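Local atomic coordinates of putative NADH-flavin reductase (Streptococcus pneumoniae TIGR4, PDB entry 4R01), a protein that probably binds a nicotinamide adenine dinucleotide through a Rossmann fold and, as a putative NADH-flavin reductase, may pass its electrons to a flavin. Residues D133-D136 with L137-K141. Numbering follows the deposited sequence.
Sequences DELD and LLRTK
The extended side chain of Arg-139 crosses that of Leu-135, one turn earlier, and shows how a long side chain near a helix C-terminus can serve apolar and polar neighbours at once. Its CB lies 3.8 Å from Asp-136 O. With CG anti to the carbonyl carbon (chi1 -59°), that next methylene rests 3.5 Å from Leu-135 O, the carbonyl to which Arg-139 N makes a weak hydrogen bond. From CG to NE the chain runs extended. NE then donates to a water at 2.5 Å, which sits in the guanidinium plane at its edge and in turn donates to Asp-136 OD1; the charged groups thus meet through water, their atoms NE and OD1 4.8 Å apart. At the tip, Leu-135 CD1 covers one guanidinium face, offset toward the rim, while Leu-135 CD2 comes within 3.5 Å of NH2. Salt bridges from NH2 to Glu-170 and from Asp-136 OD1 to Arg-113 further fix the two polar ends.

Along the backbone, Leu-137 N donates to Asp-133 O at 3.0 Å. Thr-140 N and OG1, within a type I turn from Leu-138 to Lys-141, both reach Leu-137 O from the same face of its plane, OG1 at 2.6 Å. Leu-135 and Leu-138 pack on Phe-148, on the sheet-facing side of a helix linking parallel strands 94-98 and 145-150, the beta-alpha-beta crossover of a Rossmann fold.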
ATOM      1  N   ASP A 133      18.189  16.889   3.424  1.00 41.37           N
ATOM      2  CA  ASP A 133      19.112  18.003   3.214  1.00 44.82           C
ATOM      3  C   ASP A 133      20.502  17.615   3.689  1.00 43.24           C
ATOM      4  O   ASP A 133      21.508  17.984   3.087  1.00 47.05           O
ATOM      5  CB  ASP A 133      18.638  19.256   3.955  1.00 49.82           C
ATOM      6  CG  ASP A 133      17.353  19.825   3.383  1.00 58.46           C
ATOM      7  OD1 ASP A 133      16.762  19.191   2.483  1.00 60.44           O
ATOM      8  OD2 ASP A 133      16.931  20.908   3.842  1.00 62.56           O
ATOM      9  N   GLU A 134      20.531  16.864   4.783  1.00 43.32           N
ATOM     10  CA  GLU A 134      21.764  16.359   5.369  1.00 45.29           C
ATOM     11  C   GLU A 134      22.529  15.497   4.370  1.00 43.63           C
ATOM     12  O   GLU A 134      23.729  15.681   4.165  1.00 43.88           O
ATOM     13  CB  GLU A 134      21.440  15.561   6.635  1.00 46.73           C
ATOM     14  CG  GLU A 134      22.628  14.964   7.351  1.00 49.34           C
ATOM     15  CD  GLU A 134      22.250  14.385   8.702  1.00 52.19           C
ATOM     16  OE1 GLU A 134      21.050  14.108   8.917  1.00 51.08           O
ATOM     17  OE2 GLU A 134      23.150  14.214   9.553  1.00 55.59           O
ATOM     18  N   LEU A 135      21.819  14.564   3.741  1.00 38.34           N
ATOM     19  CA  LEU A 135      22.421  13.669   2.760  1.00 35.03           C
ATOM     20  C   LEU A 135      22.844  14.419   1.496  1.00 38.42           C
ATOM     21  O   LEU A 135      23.905  14.146   0.932  1.00 41.09           O
ATOM     22  CB  LEU A 135      21.449  12.541   2.407  1.00 33.48           C
ATOM     23  CG  LEU A 135      21.818  11.636   1.229  1.00 37.42           C
ATOM     24  CD1 LEU A 135      23.132  10.919   1.484  1.00 34.44           C
ATOM     25  CD2 LEU A 135      20.699  10.638   0.945  1.00 39.33           C
ATOM     26  N   ASP A 136      22.018  15.368   1.060  1.00 36.42           N
ATOM     27  CA  ASP A 136      22.318  16.143  -0.142  1.00 40.37           C
ATOM     28  C   ASP A 136      23.601  16.955   0.025  1.00 43.11           C
ATOM     29  O   ASP A 136      24.363  17.133  -0.926  1.00 46.88           O
ATOM     30  CB  ASP A 136      21.153  17.073  -0.497  1.00 40.25           C
ATOM     31  CG  ASP A 136      19.920  16.316  -0.966  1.00 40.58           C
ATOM     32  OD1 ASP A 136      20.055  15.136  -1.358  1.00 35.78           O
ATOM     33  OD2 ASP A 136      18.816  16.904  -0.952  1.00 41.49           O
ATOM     34  N   LEU A 137      23.838  17.439   1.238  1.00 43.70           N
ATOM     35  CA  LEU A 137      25.027  18.235   1.521  1.00 45.46           C
ATOM     36  C   LEU A 137      26.283  17.366   1.513  1.00 44.98           C
ATOM     37  O   LEU A 137      27.354  17.813   1.105  1.00 47.53           O
ATOM     38  CB  LEU A 137      24.879  18.954   2.864  1.00 45.70           C
ATOM     39  CG  LEU A 137      25.931  20.010   3.206  1.00 51.93           C
ATOM     40  CD1 LEU A 137      26.027  21.054   2.104  1.00 56.73           C
ATOM     41  CD2 LEU A 137      25.598  20.666   4.532  1.00 50.80           C
ATOM     42  N   LEU A 138      26.144  16.119   1.953  1.00 41.81           N
ATOM     43  CA  LEU A 138      27.268  15.191   1.995  1.00 42.71           C
ATOM     44  C   LEU A 138      27.807  14.857   0.605  1.00 46.08           C
ATOM     45  O   LEU A 138      29.013  14.698   0.425  1.00 51.44           O
ATOM     46  CB  LEU A 138      26.870  13.899   2.716  1.00 40.59           C
ATOM     47  CG  LEU A 138      26.991  13.890   4.241  1.00 37.71           C
ATOM     48  CD1 LEU A 138      26.359  12.634   4.825  1.00 34.96           C
ATOM     49  CD2 LEU A 138      28.453  13.997   4.660  1.00 37.79           C
ATOM     50  N   ARG A 139      26.919  14.753  -0.379  1.00 47.42           N
ATOM     51  CA  ARG A 139      27.341  14.381  -1.727  1.00 51.21           C
ATOM     52  C   ARG A 139      28.273  15.417  -2.350  1.00 51.65           C
ATOM     53  O   ARG A 139      29.029  15.105  -3.268  1.00 53.65           O
ATOM     54  CB  ARG A 139      26.126  14.171  -2.629  1.00 54.37           C
ATOM     55  CG  ARG A 139      25.183  13.087  -2.143  1.00 54.94           C
ATOM     56  CD  ARG A 139      24.280  12.620  -3.263  1.00 53.85           C
ATOM     57  NE  ARG A 139      23.185  11.789  -2.776  1.00 50.96           N
ATOM     58  CZ  ARG A 139      23.270  10.478  -2.572  1.00 46.43           C
ATOM     59  NH1 ARG A 139      24.407   9.838  -2.803  1.00 48.73           N
ATOM     60  NH2 ARG A 139      22.215   9.809  -2.131  1.00 41.42           N
ATOM     61  N   THR A 140      28.222  16.645  -1.845  1.00 52.27           N
ATOM     62  CA  THR A 140      29.072  17.714  -2.354  1.00 56.84           C
ATOM     63  C   THR A 140      30.438  17.709  -1.668  1.00 60.01           C
ATOM     64  O   THR A 140      31.351  18.427  -2.078  1.00 64.02           O
ATOM     65  CB  THR A 140      28.414  19.093  -2.164  1.00 56.84           C
ATOM     66  OG1 THR A 140      28.280  19.371  -0.765  1.00 57.76           O
ATOM     67  CG2 THR A 140      27.038  19.119  -2.814  1.00 53.92           C
ATOM     68  N   LYS A 141      30.572  16.898  -0.624  1.00 59.03           N
ATOM     69  CA  LYS A 141      31.835  16.787   0.096  1.00 60.68           C
ATOM     70  C   LYS A 141      32.752  15.773  -0.579  1.00 67.33           C
ATOM     71  O   LYS A 141      32.737  14.586  -0.249  1.00 68.57           O
ATOM     72  CB  LYS A 141      31.595  16.399   1.557  1.00 51.57           C
ATOM     73  CG  LYS A 141      30.721  17.384   2.319  1.00 46.42           C
ATOM     74  CD  LYS A 141      31.171  18.820   2.084  1.00 48.47           C
ATOM     75  CE  LYS A 141      30.346  19.802   2.904  1.00 47.84           C
ATOM     76  NZ  LYS A 141      30.688  21.215   2.584  1.00 49.54           N
TER
HETATM   77  O   HOH W   1      21.183  13.308  -2.809  1.00 38.33           O